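Long-range contacts in thylakoid lumenal 15 kDa protein 1, chloroplastic (Arabidopsis thaliana, PDB 3N90), which is of unknown function but belongs to the pentapeptide repeat family and resides in the thylakoid lumen of the chloroplast: residues 6-11 with 26-31; 76-81 with 95-100; 106-111 with 133-138; 37-42 with 57-62. The protein carries 2 engineered substitutions. All blocks are in the same frame, centred on the assembly; numbering follows the deposited sequence.

Interaction 1 (6-11 with 26-31). With SO4 (sulfate ion), chain B.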
loop_
_atom_site.group_PDB
_atom_site.type_symbol
_atom_site.label_atom_id
_atom_site.label_comp_id
_atom_site.label_asym_id
_atom_site.label_seq_id
_atom_site.Cartn_x
_atom_site.Cartn_y
_atom_site.Cartn_z
ATOM N N GLY A 6 -2.070 6.838 -19.523
ATOM C CA GLY A 6 -2.711 7.953 -18.780
ATOM C C GLY A 6 -1.842 9.206 -18.600
ATOM O O GLY A 6 -0.730 9.256 -19.137
ATOM N N PRO A 7 -2.280 10.186 -17.769
ATOM C CA PRO A 7 -3.120 10.147 -16.555
ATOM C C PRO A 7 -4.485 9.516 -16.733
ATOM O O PRO A 7 -5.031 9.472 -17.848
ATOM C CB PRO A 7 -3.291 11.633 -16.191
ATOM C CG PRO A 7 -3.122 12.350 -17.496
ATOM C CD PRO A 7 -1.996 11.584 -18.154
ATOM N N TYR A 8 -5.017 9.022 -15.623
ATOM C CA TYR A 8 -6.279 8.328 -15.623
ATOM C C TYR A 8 -7.312 9.149 -14.884
ATOM O O TYR A 8 -7.110 9.517 -13.702
ATOM C CB TYR A 8 -6.149 6.938 -14.971
ATOM C CG TYR A 8 -5.041 6.068 -15.527
ATOM C CD1 TYR A 8 -5.222 5.367 -16.712
ATOM C CD2 TYR A 8 -3.820 5.943 -14.868
ATOM C CE1 TYR A 8 -4.219 4.564 -17.234
ATOM C CE2 TYR A 8 -2.813 5.139 -15.373
ATOM C CZ TYR A 8 -3.020 4.451 -16.572
ATOM O OH TYR A 8 -2.029 3.645 -17.099
ATOM N N GLY A 9 -8.437 9.409 -15.547
ATOM C CA GLY A 9 -9.590 10.004 -14.877
ATOM C C GLY A 9 -10.014 9.132 -13.703
ATOM O O GLY A 9 -9.772 7.930 -13.713
ATOM N N GLN A 10 -10.657 9.718 -12.701
ATOM C CA GLN A 10 -11.020 8.955 -11.491
ATOM C C GLN A 10 -12.027 7.847 -11.829
ATOM O O GLN A 10 -12.028 6.779 -11.195
ATOM C CB GLN A 10 -11.558 9.876 -10.408
ATOM C CG GLN A 10 -10.550 10.939 -9.911
ATOM C CD GLN A 10 -9.366 10.352 -9.151
ATOM O OE1 GLN A 10 -8.948 9.214 -9.390
ATOM N NE2 GLN A 10 -8.839 11.122 -8.204
ATOM N N GLY A 11 -12.843 8.088 -12.862
ATOM C CA GLY A 11 -13.869 7.091 -13.275
ATOM C C GLY A 11 -13.290 5.812 -13.848
ATOM O O GLY A 11 -13.976 4.772 -13.934
ATOM N N GLN A 26 3.903 4.406 -12.646
ATOM C CA GLN A 26 3.020 5.468 -13.081
ATOM C C GLN A 26 2.773 6.500 -12.018
ATOM O O GLN A 26 2.841 6.201 -10.817
ATOM C CB GLN A 26 1.723 4.882 -13.578
ATOM C CG GLN A 26 2.000 3.875 -14.690
ATOM C CD GLN A 26 0.786 3.531 -15.451
ATOM O OE1 GLN A 26 0.811 2.660 -16.322
ATOM N NE2 GLN A 26 -0.304 4.194 -15.135
ATOM N N THR A 27 2.480 7.724 -12.466
ATOM C CA THR A 27 2.111 8.796 -11.576
ATOM C C THR A 27 0.632 8.713 -11.324
ATOM O O THR A 27 -0.187 8.938 -12.234
ATOM C CB THR A 27 2.483 10.165 -12.162
ATOM O OG1 THR A 27 3.868 10.154 -12.448
ATOM C CG2 THR A 27 2.211 11.270 -11.171
ATOM N N LEU A 28 0.288 8.343 -10.080
ATOM C CA LEU A 28 -1.088 8.154 -9.654
ATOM C C LEU A 28 -1.396 8.903 -8.342
ATOM O O LEU A 28 -2.058 8.384 -7.447
ATOM C CB LEU A 28 -1.394 6.656 -9.496
ATOM C CG LEU A 28 -1.085 5.823 -10.756
ATOM C CD1 LEU A 28 -0.887 4.374 -10.395
ATOM C CD2 LEU A 28 -2.189 6.004 -11.753
ATOM N N ILE A 29 -0.931 10.140 -8.264
ATOM C CA ILE A 29 -1.130 10.942 -7.074
ATOM C C ILE A 29 -2.616 11.136 -6.845
ATOM O O ILE A 29 -3.336 11.602 -7.726
ATOM C CB ILE A 29 -0.381 12.277 -7.239
ATOM C CG1 ILE A 29 1.139 12.012 -7.270
ATOM C CG2 ILE A 29 -0.844 13.283 -6.188
ATOM C CD1 ILE A 29 2.017 13.282 -7.555
ATOM N N ARG A 30 -3.101 10.759 -5.661
ATOM C CA ARG A 30 -4.503 10.934 -5.312
ATOM C C ARG A 30 -5.496 10.235 -6.271
ATOM O O ARG A 30 -6.652 10.584 -6.314
ATOM C CB ARG A 30 -4.845 12.428 -5.128
ATOM C CG ARG A 30 -4.096 12.998 -3.891
ATOM C CD ARG A 30 -4.248 14.508 -3.859
ATOM N NE ARG A 30 -3.655 15.095 -2.651
ATOM C CZ ARG A 30 -3.108 16.300 -2.590
ATOM N NH1 ARG A 30 -3.007 17.044 -3.689
ATOM N NH2 ARG A 30 -2.633 16.751 -1.426
ATOM N N GLN A 31 -4.996 9.213 -6.958
ATOM C CA GLN A 31 -5.855 8.323 -7.746
ATOM C C GLN A 31 -6.885 7.639 -6.829
ATOM O O GLN A 31 -6.557 7.202 -5.691
ATOM C CB GLN A 31 -5.015 7.278 -8.451
ATOM C CG GLN A 31 -5.742 6.676 -9.668
ATOM C CD GLN A 31 -5.975 7.682 -10.784
ATOM O OE1 GLN A 31 -5.118 8.554 -11.038
ATOM N NE2 GLN A 31 -7.131 7.568 -11.470
HETATM S S SO4 B . -9.026 13.685 -12.819
HETATM O O1 SO4 B . -10.369 13.103 -12.818
HETATM O O2 SO4 B . -8.959 14.868 -13.679
HETATM O O3 SO4 B . -8.094 12.701 -13.405
HETATM O O4 SO4 B . -8.629 14.046 -11.478
HETATM O O HOH W 1 -3.521 9.196 -13.148
#

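Interaction 2 (76-81 with 95-100)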
loop_
_atom_site.group_PDB
_atom_site.type_symbol
_atom_site.label_atom_id
_atom_site.label_comp_id
_atom_site.label_asym_id
_atom_site.label_seq_id
_atom_site.Cartn_x
_atom_site.Cartn_y
_atom_site.Cartn_z
ATOM N N ALA A 76 -9.211 -2.072 3.378
ATOM C CA ALA A 76 -8.656 -2.794 2.236
ATOM C C ALA A 76 -8.212 -4.203 2.615
ATOM O O ALA A 76 -7.789 -4.477 3.766
ATOM C CB ALA A 76 -7.451 -2.007 1.600
ATOM N N ASN A 77 -8.302 -5.078 1.625
ATOM C CA ASN A 77 -7.702 -6.408 1.692
ATOM C C ASN A 77 -6.278 -6.299 1.128
ATOM O O ASN A 77 -6.081 -6.204 -0.079
ATOM C CB ASN A 77 -8.578 -7.391 0.897
ATOM C CG ASN A 77 -8.090 -8.803 0.986
ATOM O OD1 ASN A 77 -6.983 -9.048 1.468
ATOM N ND2 ASN A 77 -8.914 -9.756 0.538
ATOM N N VAL A 78 -5.302 -6.281 2.017
ATOM C CA VAL A 78 -3.906 -6.140 1.642
ATOM C C VAL A 78 -3.175 -7.440 1.959
ATOM O O VAL A 78 -2.078 -7.440 2.524
ATOM C CB VAL A 78 -3.287 -4.876 2.330
ATOM C CG1 VAL A 78 -2.018 -4.435 1.582
ATOM C CG2 VAL A 78 -4.287 -3.732 2.266
ATOM N N THR A 79 -3.806 -8.559 1.617
ATOM C CA THR A 79 -3.215 -9.865 1.913
ATOM C C THR A 79 -2.220 -10.251 0.830
ATOM O O THR A 79 -2.466 -10.047 -0.354
ATOM C CB THR A 79 -4.299 -10.993 2.071
ATOM O OG1 THR A 79 -4.961 -11.167 0.832
ATOM C CG2 THR A 79 -5.336 -10.648 3.108
ATOM N N LYS A 80 -1.082 -10.820 1.233
ATOM C CA LYS A 80 -0.088 -11.328 0.264
ATOM C C LYS A 80 0.430 -10.277 -0.737
ATOM O O LYS A 80 0.775 -10.584 -1.881
ATOM C CB LYS A 80 -0.629 -12.568 -0.456
ATOM C CG LYS A 80 -0.868 -13.767 0.446
ATOM C CD LYS A 80 -1.340 -14.991 -0.379
ATOM C CE LYS A 80 -1.916 -16.077 0.527
ATOM N NZ LYS A 80 -0.809 -16.855 1.189
ATOM N N VAL A 81 0.517 -9.047 -0.257
ATOM C CA VAL A 81 0.937 -7.918 -1.060
ATOM C C VAL A 81 2.410 -7.709 -0.793
ATOM O O VAL A 81 2.851 -7.844 0.339
ATOM C CB VAL A 81 0.172 -6.637 -0.634
ATOM C CG1 VAL A 81 0.788 -5.375 -1.250
ATOM C CG2 VAL A 81 -1.332 -6.741 -0.998
ATOM N N GLY A 95 -10.030 0.103 10.638
ATOM C CA GLY A 95 -10.952 -1.032 10.618
ATOM C C GLY A 95 -10.329 -2.352 10.218
ATOM O O GLY A 95 -9.142 -2.582 10.414
ATOM N N ASN A 96 -11.186 -3.196 9.663
ATOM C CA ASN A 96 -10.926 -4.566 9.261
ATOM C C ASN A 96 -10.035 -4.701 8.028
ATOM O O ASN A 96 -10.416 -5.369 7.059
ATOM C CB ASN A 96 -12.272 -5.169 8.885
ATOM C CG ASN A 96 -13.045 -4.278 7.885
ATOM O OD1 ASN A 96 -13.681 -3.312 8.297
ATOM N ND2 ASN A 96 -12.948 -4.580 6.574
ATOM N N THR A 97 -8.867 -4.084 8.068
ATOM C CA THR A 97 -7.880 -4.204 6.991
ATOM C C THR A 97 -7.081 -5.451 7.326
ATOM O O THR A 97 -6.732 -5.665 8.497
ATOM C CB THR A 97 -6.939 -2.973 6.986
ATOM O OG1 THR A 97 -7.718 -1.769 7.090
ATOM C CG2 THR A 97 -6.097 -2.910 5.718
ATOM N N SER A 98 -6.792 -6.283 6.334
ATOM C CA SER A 98 -5.913 -7.424 6.583
ATOM C C SER A 98 -4.601 -7.256 5.846
ATOM O O SER A 98 -4.612 -6.988 4.663
ATOM C CB SER A 98 -6.564 -8.740 6.170
ATOM O OG SER A 98 -5.631 -9.783 6.403
ATOM N N PHE A 99 -3.477 -7.396 6.554
ATOM C CA PHE A 99 -2.141 -7.467 5.903
ATOM C C PHE A 99 -1.559 -8.894 5.949
ATOM O O PHE A 99 -0.379 -9.094 5.660
ATOM C CB PHE A 99 -1.139 -6.466 6.529
ATOM C CG PHE A 99 -1.228 -5.053 5.986
ATOM C CD1 PHE A 99 -0.117 -4.460 5.386
ATOM C CD2 PHE A 99 -2.389 -4.303 6.101
ATOM C CE1 PHE A 99 -0.163 -3.151 4.879
ATOM C CE2 PHE A 99 -2.452 -2.983 5.583
ATOM C CZ PHE A 99 -1.333 -2.404 4.971
ATOM N N LYS A 100 -2.385 -9.887 6.302
ATOM C CA LYS A 100 -1.902 -11.277 6.437
ATOM C C LYS A 100 -1.105 -11.759 5.225
ATOM O O LYS A 100 -1.583 -11.694 4.075
ATOM C CB LYS A 100 -3.073 -12.226 6.725
ATOM C CG LYS A 100 -2.709 -13.715 6.660
ATOM C CD LYS A 100 -3.720 -14.568 7.395
ATOM C CE LYS A 100 -3.334 -16.039 7.368
ATOM N NZ LYS A 100 -4.367 -16.867 8.045
HETATM O O HOH W 2 -9.589 -6.927 4.805
#

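Interaction 3 (106-111 with 133-138)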
loop_
_atom_site.group_PDB
_atom_site.type_symbol
_atom_site.label_atom_id
_atom_site.label_comp_id
_atom_site.label_asym_id
_atom_site.label_seq_id
_atom_site.Cartn_x
_atom_site.Cartn_y
_atom_site.Cartn_z
ATOM N N GLY A 106 11.381 -3.484 4.933
ATOM C CA GLY A 106 11.797 -2.131 4.564
ATOM C C GLY A 106 10.641 -1.183 4.294
ATOM O O GLY A 106 10.840 -0.060 3.854
ATOM N N ALA A 107 9.411 -1.598 4.600
ATOM C CA ALA A 107 8.285 -0.661 4.524
ATOM C C ALA A 107 8.358 0.453 5.584
ATOM O O ALA A 107 8.796 0.231 6.718
ATOM C CB ALA A 107 6.952 -1.425 4.641
ATOM N N ASP A 108 7.906 1.642 5.254
ATOM C CA ASP A 108 7.925 2.714 6.235
ATOM C C ASP A 108 6.526 3.103 6.730
ATOM O O ASP A 108 5.736 3.710 6.012
ATOM C CB ASP A 108 8.730 3.917 5.674
ATOM C CG ASP A 108 9.051 4.959 6.718
ATOM O OD1 ASP A 108 8.230 5.183 7.630
ATOM O OD2 ASP A 108 10.126 5.598 6.585
ATOM N N PHE A 109 6.228 2.767 7.997
ATOM C CA PHE A 109 4.929 3.009 8.589
ATOM C C PHE A 109 4.860 4.242 9.538
ATOM O O PHE A 109 4.008 4.287 10.407
ATOM C CB PHE A 109 4.447 1.739 9.340
ATOM C CG PHE A 109 4.087 0.573 8.443
ATOM C CD1 PHE A 109 2.774 0.432 7.998
ATOM C CD2 PHE A 109 5.024 -0.402 8.108
ATOM C CE1 PHE A 109 2.393 -0.667 7.185
ATOM C CE2 PHE A 109 4.680 -1.500 7.300
ATOM C CZ PHE A 109 3.348 -1.637 6.831
ATOM N N THR A 110 5.739 5.234 9.356
ATOM C CA THR A 110 5.641 6.499 10.140
ATOM C C THR A 110 4.302 7.163 10.201
ATOM O O THR A 110 3.656 7.425 9.166
ATOM C CB THR A 110 6.605 7.574 9.603
ATOM O OG1 THR A 110 7.932 7.144 9.812
ATOM C CG2 THR A 110 6.367 8.932 10.304
ATOM N N ASP A 111 3.893 7.507 11.423
ATOM C CA ASP A 111 2.628 8.184 11.679
ATOM C C ASP A 111 1.443 7.443 11.081
ATOM O O ASP A 111 0.390 8.035 10.859
ATOM C CB ASP A 111 2.617 9.612 11.129
ATOM C CG ASP A 111 3.335 10.585 11.993
ATOM O OD1 ASP A 111 3.682 10.260 13.155
ATOM O OD2 ASP A 111 3.542 11.704 11.481
ATOM N N THR A 133 14.079 5.761 2.669
ATOM C CA THR A 133 14.130 6.671 3.818
ATOM C C THR A 133 15.178 6.302 4.888
ATOM O O THR A 133 15.490 7.108 5.751
ATOM C CB THR A 133 12.756 6.830 4.554
ATOM O OG1 THR A 133 12.432 5.609 5.237
ATOM C CG2 THR A 133 11.618 7.239 3.592
ATOM N N GLY A 134 15.692 5.087 4.867
ATOM C CA GLY A 134 16.605 4.697 5.943
ATOM C C GLY A 134 15.945 4.729 7.334
ATOM O O GLY A 134 16.628 4.815 8.373
ATOM N N ASN A 135 14.614 4.708 7.362
ATOM C CA ASN A 135 13.887 4.458 8.607
ATOM C C ASN A 135 13.779 2.944 8.821
ATOM O O ASN A 135 13.663 2.160 7.866
ATOM C CB ASN A 135 12.529 5.157 8.626
ATOM C CG ASN A 135 12.630 6.613 8.967
ATOM O OD1 ASN A 135 13.600 7.043 9.615
ATOM N ND2 ASN A 135 11.627 7.397 8.562
ATOM N N ALA A 136 13.883 2.500 10.067
ATOM C CA ALA A 136 13.857 1.062 10.300
ATOM C C ALA A 136 12.398 0.659 10.473
ATOM O O ALA A 136 11.667 1.321 11.216
ATOM C CB ALA A 136 14.677 0.690 11.536
ATOM N N THR A 137 11.975 -0.394 9.766
ATOM C CA THR A 137 10.528 -0.713 9.666
ATOM C C THR A 137 9.947 -0.898 11.042
ATOM O O THR A 137 8.921 -0.327 11.352
ATOM C CB THR A 137 10.236 -1.945 8.782
ATOM O OG1 THR A 137 10.610 -1.637 7.435
ATOM C CG2 THR A 137 8.720 -2.324 8.811
ATOM N N ARG A 138 10.675 -1.630 11.881
ATOM C CA ARG A 138 10.314 -1.878 13.292
ATOM C C ARG A 138 10.197 -0.621 14.130
ATOM O O ARG A 138 9.371 -0.573 15.034
ATOM C CB ARG A 138 11.330 -2.825 13.930
ATOM C CG ARG A 138 11.404 -4.193 13.272
ATOM C CD ARG A 138 12.222 -5.166 14.092
ATOM N NE ARG A 138 11.610 -5.501 15.382
ATOM C CZ ARG A 138 10.538 -6.284 15.534
ATOM N NH1 ARG A 138 9.912 -6.804 14.485
ATOM N NH2 ARG A 138 10.069 -6.541 16.744
#

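Interaction 4 (37-42 with 57-62)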
loop_
_atom_site.group_PDB
_atom_site.type_symbol
_atom_site.label_atom_id
_atom_site.label_comp_id
_atom_site.label_asym_id
_atom_site.label_seq_id
_atom_site.Cartn_x
_atom_site.Cartn_y
_atom_site.Cartn_z
ATOM N N ILE A 37 -11.185 -3.827 -7.510
ATOM C CA ILE A 37 -10.503 -5.104 -7.390
ATOM C C ILE A 37 -9.156 -4.965 -8.082
ATOM O O ILE A 37 -9.070 -4.590 -9.261
ATOM C CB ILE A 37 -11.304 -6.269 -8.054
ATOM C CG1 ILE A 37 -12.737 -6.333 -7.537
ATOM C CG2 ILE A 37 -10.561 -7.577 -7.770
ATOM C CD1 ILE A 37 -13.563 -7.459 -8.234
ATOM N N LEU A 38 -8.099 -5.198 -7.319
ATOM C CA LEU A 38 -6.726 -4.988 -7.759
ATOM C C LEU A 38 -5.853 -6.214 -7.500
ATOM O O LEU A 38 -4.644 -6.086 -7.215
ATOM C CB LEU A 38 -6.128 -3.716 -7.115
ATOM C CG LEU A 38 -6.692 -2.419 -7.707
ATOM C CD1 LEU A 38 -6.484 -1.274 -6.705
ATOM C CD2 LEU A 38 -6.019 -2.120 -9.022
ATOM N N ARG A 39 -6.479 -7.407 -7.525
ATOM C CA ARG A 39 -5.736 -8.622 -7.268
ATOM C C ARG A 39 -4.661 -8.772 -8.324
ATOM O O ARG A 39 -4.920 -8.583 -9.537
ATOM C CB ARG A 39 -6.624 -9.870 -7.306
ATOM C CG ARG A 39 -7.696 -9.924 -6.320
ATOM C CD ARG A 39 -8.162 -11.411 -6.259
ATOM N NE ARG A 39 -8.697 -11.459 -4.955
ATOM C CZ ARG A 39 -8.643 -12.394 -4.052
ATOM N NH1 ARG A 39 -8.082 -13.616 -4.196
ATOM N NH2 ARG A 39 -9.208 -12.035 -2.942
ATOM N N GLN A 40 -3.466 -9.086 -7.843
ATOM C CA GLN A 40 -2.262 -9.225 -8.675
ATOM C C GLN A 40 -1.881 -7.996 -9.499
ATOM O O GLN A 40 -1.151 -8.121 -10.485
ATOM C CB GLN A 40 -2.420 -10.416 -9.635
ATOM C CG GLN A 40 -2.612 -11.742 -8.967
ATOM C CD GLN A 40 -4.056 -12.077 -8.597
ATOM O OE1 GLN A 40 -4.996 -11.893 -9.390
ATOM N NE2 GLN A 40 -4.232 -12.603 -7.390
ATOM N N ALA A 41 -2.387 -6.815 -9.136
ATOM C CA ALA A 41 -2.081 -5.608 -9.891
ATOM C C ALA A 41 -0.632 -5.259 -9.629
ATOM O O ALA A 41 -0.109 -5.567 -8.566
ATOM C CB ALA A 41 -2.974 -4.437 -9.493
ATOM N N ASN A 42 -0.010 -4.595 -10.595
ATOM C CA ASN A 42 1.375 -4.163 -10.486
ATOM C C ASN A 42 1.482 -2.657 -10.267
ATOM O O ASN A 42 1.217 -1.861 -11.177
ATOM C CB ASN A 42 2.123 -4.540 -11.772
ATOM C CG ASN A 42 3.640 -4.383 -11.648
ATOM O OD1 ASN A 42 4.157 -3.918 -10.639
ATOM N ND2 ASN A 42 4.349 -4.772 -12.713
ATOM N N ASP A 57 -9.547 -4.391 -2.985
ATOM C CA ASP A 57 -8.960 -5.714 -2.801
ATOM C C ASP A 57 -7.623 -5.756 -3.492
ATOM O O ASP A 57 -7.526 -5.731 -4.723
ATOM C CB ASP A 57 -9.890 -6.804 -3.358
ATOM C CG ASP A 57 -9.335 -8.216 -3.163
ATOM O OD1 ASP A 57 -8.252 -8.385 -2.570
ATOM O OD2 ASP A 57 -10.028 -9.178 -3.592
ATOM N N LEU A 58 -6.567 -5.771 -2.680
ATOM C CA LEU A 58 -5.206 -5.696 -3.214
ATOM C C LEU A 58 -4.492 -7.047 -3.214
ATOM O O LEU A 58 -3.265 -7.112 -3.393
ATOM C CB LEU A 58 -4.385 -4.630 -2.435
ATOM C CG LEU A 58 -4.677 -3.193 -2.916
ATOM C CD1 LEU A 58 -4.417 -2.141 -1.827
ATOM C CD2 LEU A 58 -3.841 -2.873 -4.199
ATOM N N THR A 59 -5.247 -8.120 -3.003
ATOM C CA THR A 59 -4.635 -9.411 -2.743
ATOM C C THR A 59 -3.555 -9.744 -3.782
ATOM O O THR A 59 -3.822 -9.698 -4.993
ATOM C CB THR A 59 -5.711 -10.528 -2.742
ATOM O OG1 THR A 59 -6.610 -10.304 -1.654
ATOM C CG2 THR A 59 -5.016 -11.894 -2.577
ATOM N N GLY A 60 -2.333 -10.023 -3.326
ATOM C CA GLY A 60 -1.241 -10.383 -4.259
ATOM C C GLY A 60 -0.627 -9.289 -5.120
ATOM O O GLY A 60 0.196 -9.570 -6.022
ATOM N N ALA A 61 -1.034 -8.041 -4.859
ATOM C CA ALA A 61 -0.531 -6.911 -5.632
ATOM C C ALA A 61 0.944 -6.668 -5.312
ATOM O O ALA A 61 1.405 -7.012 -4.216
ATOM C CB ALA A 61 -1.347 -5.668 -5.352
ATOM N N ASP A 62 1.656 -6.067 -6.256
ATOM C CA ASP A 62 3.022 -5.569 -6.030
ATOM C C ASP A 62 3.034 -4.059 -5.765
ATOM O O ASP A 62 2.842 -3.249 -6.674
ATOM C CB ASP A 62 3.915 -5.927 -7.218
ATOM C CG ASP A 62 5.411 -5.752 -6.909
ATOM O OD1 ASP A 62 5.743 -5.221 -5.822
ATOM O OD2 ASP A 62 6.239 -6.121 -7.783
HETATM O O HOH W 3 5.981 -6.329 -10.244
#

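Interaction 1 (6-11 with 26-31)
Tyr8 and Gln26 meet at the far end of the tyrosine ring. The two side chains cross at about a right angle, yet ring and amide are nearly coplanar, with planes 13° apart. Gln26 NE2 gives a weak hydrogen bond to Tyr8 OH over 2.7 Å. The same hydroxyl is also hydrogen-bonded to Phe2 O. Leu28 touches the ring near its plane, with its CD2 methyl 3.5 Å from Tyr8 CD2. An edge-to-face contact with Phe23 adds to the packing of this ring.

Gln31 closes the turn of residues 28-31. Its CG is anti to the backbone N (chi1 -158°), and the chain then bends. Gln31 NE2 reaches Tyr8 O at 3.0 Å from above the carbonyl plane, and also binds Thr13 OG1. A water joins Tyr8 N, at 2.9 Å, to Gln31 OE1, at 2.7 Å.

Gln10 and Gln31 run antiparallel past one another, with amide planes 61° apart. Gln10 NE2 donates to Arg30 O over 2.9 Å, while its OE1 accepts from Asp32 N. An alanine in place of Gln10 would probably leave Arg30 O and Asp32 N without these side-chain mates and tie the turn less firmly to the N-terminal segment. A sulfate, probably from the crystallisation liquor, lies by Gln10 N.

The turn of residues 28-31 is of type II, with Gln31 N bonded to Leu28 O. Such turns form corners of the right-handed quadrilateral beta helix of pentapeptide repeat proteins. Here the N-terminal segment, entering helix 10-13, packs on one of them.

Interaction 2 (76-81 with 95-100)
Val78 holds CG1 anti to its backbone N (chi1 -160°), and Phe99 holds CG anti to its carbonyl carbon (chi1 -83°). With these torsions the two side chains extend alongside each other in the same direction. Val78 CB sits over one face of the Phe99 ring, 3.9 Å from its centroid and 13° off the ring normal. This is a CH-pi contact. Val78 CG1 lies over the far end of the ring, near CE1 and CZ, and Val78 CG2 meets Thr97 CG2 at 4.0 Å. An alanine in place of Phe99 would probably open a gap beside Val78 and Leu83 and leave the valine without its aromatic cover.

The backbones run nearly parallel, as successive coils do in a right-handed quadrilateral beta helix. Asn77 and Ser98 form a single beta bridge. Ser98 N donates to Ala76 O over 3.3 Å, and Val78 N donates to Ser98 O over 2.8 Å. Lys80 N binds Lys100 O at 3.0 Å. A water also bridges Ala76 O and Asn96 O.

Thr79 CG2 lies 3.4 Å from Ser98 OG. Ser98 OG also accepts from Lys100 N at 3.2 Å, an ST turn that fixes the direction of the hydroxyl. Val78 O meets Phe99 CA in a CA-H...O contact at 3.4 Å and is also hydrogen-bonded to Ser102 OG.

Interaction 3 (106-111 with 133-138)
This is a buried, mainly polar contact between Asp108 and Ala107 on one side and Thr133, Asn135 and Thr137 on the other. It joins the C-terminal end of the repeat region to the segment that leads into helix 137-140.

Asp108 carries most of it. Its CG is anti to the backbone N (chi1 -168°), which carries the carboxylate carbon toward residues 133-135. Thr133 OG1 donates to the anti lone pair of Asp108 OD2 over 2.7 Å, and Asn135 ND2 to the syn lone pair of the same oxygen over 3.1 Å. The carboxylate and amide planes are 68° apart. Asp108 OD1 turns back to its own segment and accepts from Thr110 N at 3.0 Å and Thr110 OG1 at 2.9 Å. The first of these makes an Asx turn. Four donors on one carboxylate are likely to favour its ionised form.

The repeat region here is the last part of a right-handed quadrilateral beta helix, and the C-terminal segment packs across it as a cap. Thr133 OG1 is itself fixed by an ST turn, accepting from Asn135 N.

Thr137, in the first turn of the helix, donates from OG1 to Ala107 O over 2.7 Å. Thr137 CG2 approaches the edge of the Phe109 ring, 4.2 Å from CD2. Thr140 of the same helix binds Phe109 N.

Interaction 4 (37-42 with 57-62)
Arg39 and Asp57 form the salt bridge of this contact. Arg39 NE and NH2 both grip one atom, Asp57 OD2, each at 3.0 Å. The oxygen lies in the guanidinium plane, at its edge, but the two flat groups are turned 81° against each other. NH2 uses the syn lone pair of OD2, whereas NE meets it from above the carboxylate plane. Asp57 CG is anti to the backbone N (chi1 -179°), which sets the carboxylate between Arg39 and Thr59. Thr59 N donates to Asp57 OD1, an Asx turn, and Thr59 OG1 adds a second bond to the same oxygen at 2.7 Å. Thr59 CB lies 3.7 Å above the centre of the Arg39 guanidinium.

Three backbone hydrogen bonds link the coils: Leu38 N to Asp57 O, Gln40 N to Thr59 O, and Asp62 N to Ala41 O. Ile37 with Asp57 and Asn42 with Asp62 are single beta bridges. Residues 38-41 and 58-61 are stacked type II turns.

The apolar part is Leu38 alongside Leu58, with Leu38 CB 3.8 Å from Leu58 CD2.

Asn42 and Asp62 are likewise neighbours, their flat groups nearly parallel. A water donates to Asp62 OD2 and more weakly to Asn42 OD1. Asn42 OD1 accepts from Lys44 N, and Asp62 OD1 pairs with Ser64 OG.

The segments belong to successive coils of the quadrilateral beta helix, between helices 10-13 and 116-125 along the chain. Residues 37-42 bond to Gln16, Leu18 and Gly20, and residues 57-62 to Asn77 and Thr79.

In the fold
Along the chain the order is interaction 1, interaction 4, interaction 2, interaction 3, each closing before the next opens. Their centres follow this order through one right-handed quadrilateral beta helix. The centres of interactions 1 and 4 are about 17 Å apart, those of interactions 4 and 2 about 11 Å, and those of interactions 2 and 3 about 18 Å. Interactions 1 and 3, about 26 Å apart between centres, join flanking segments with helices 10-13 and 137-140 to its two ends. Interactions 4 and 2 touch directly, probably through Asn77 O to Leu58 N and Thr79 O to Gly60 N. Interactions 2 and 3 meet where Phe99 packs on Phe109. Interaction 1 stands apart from these three.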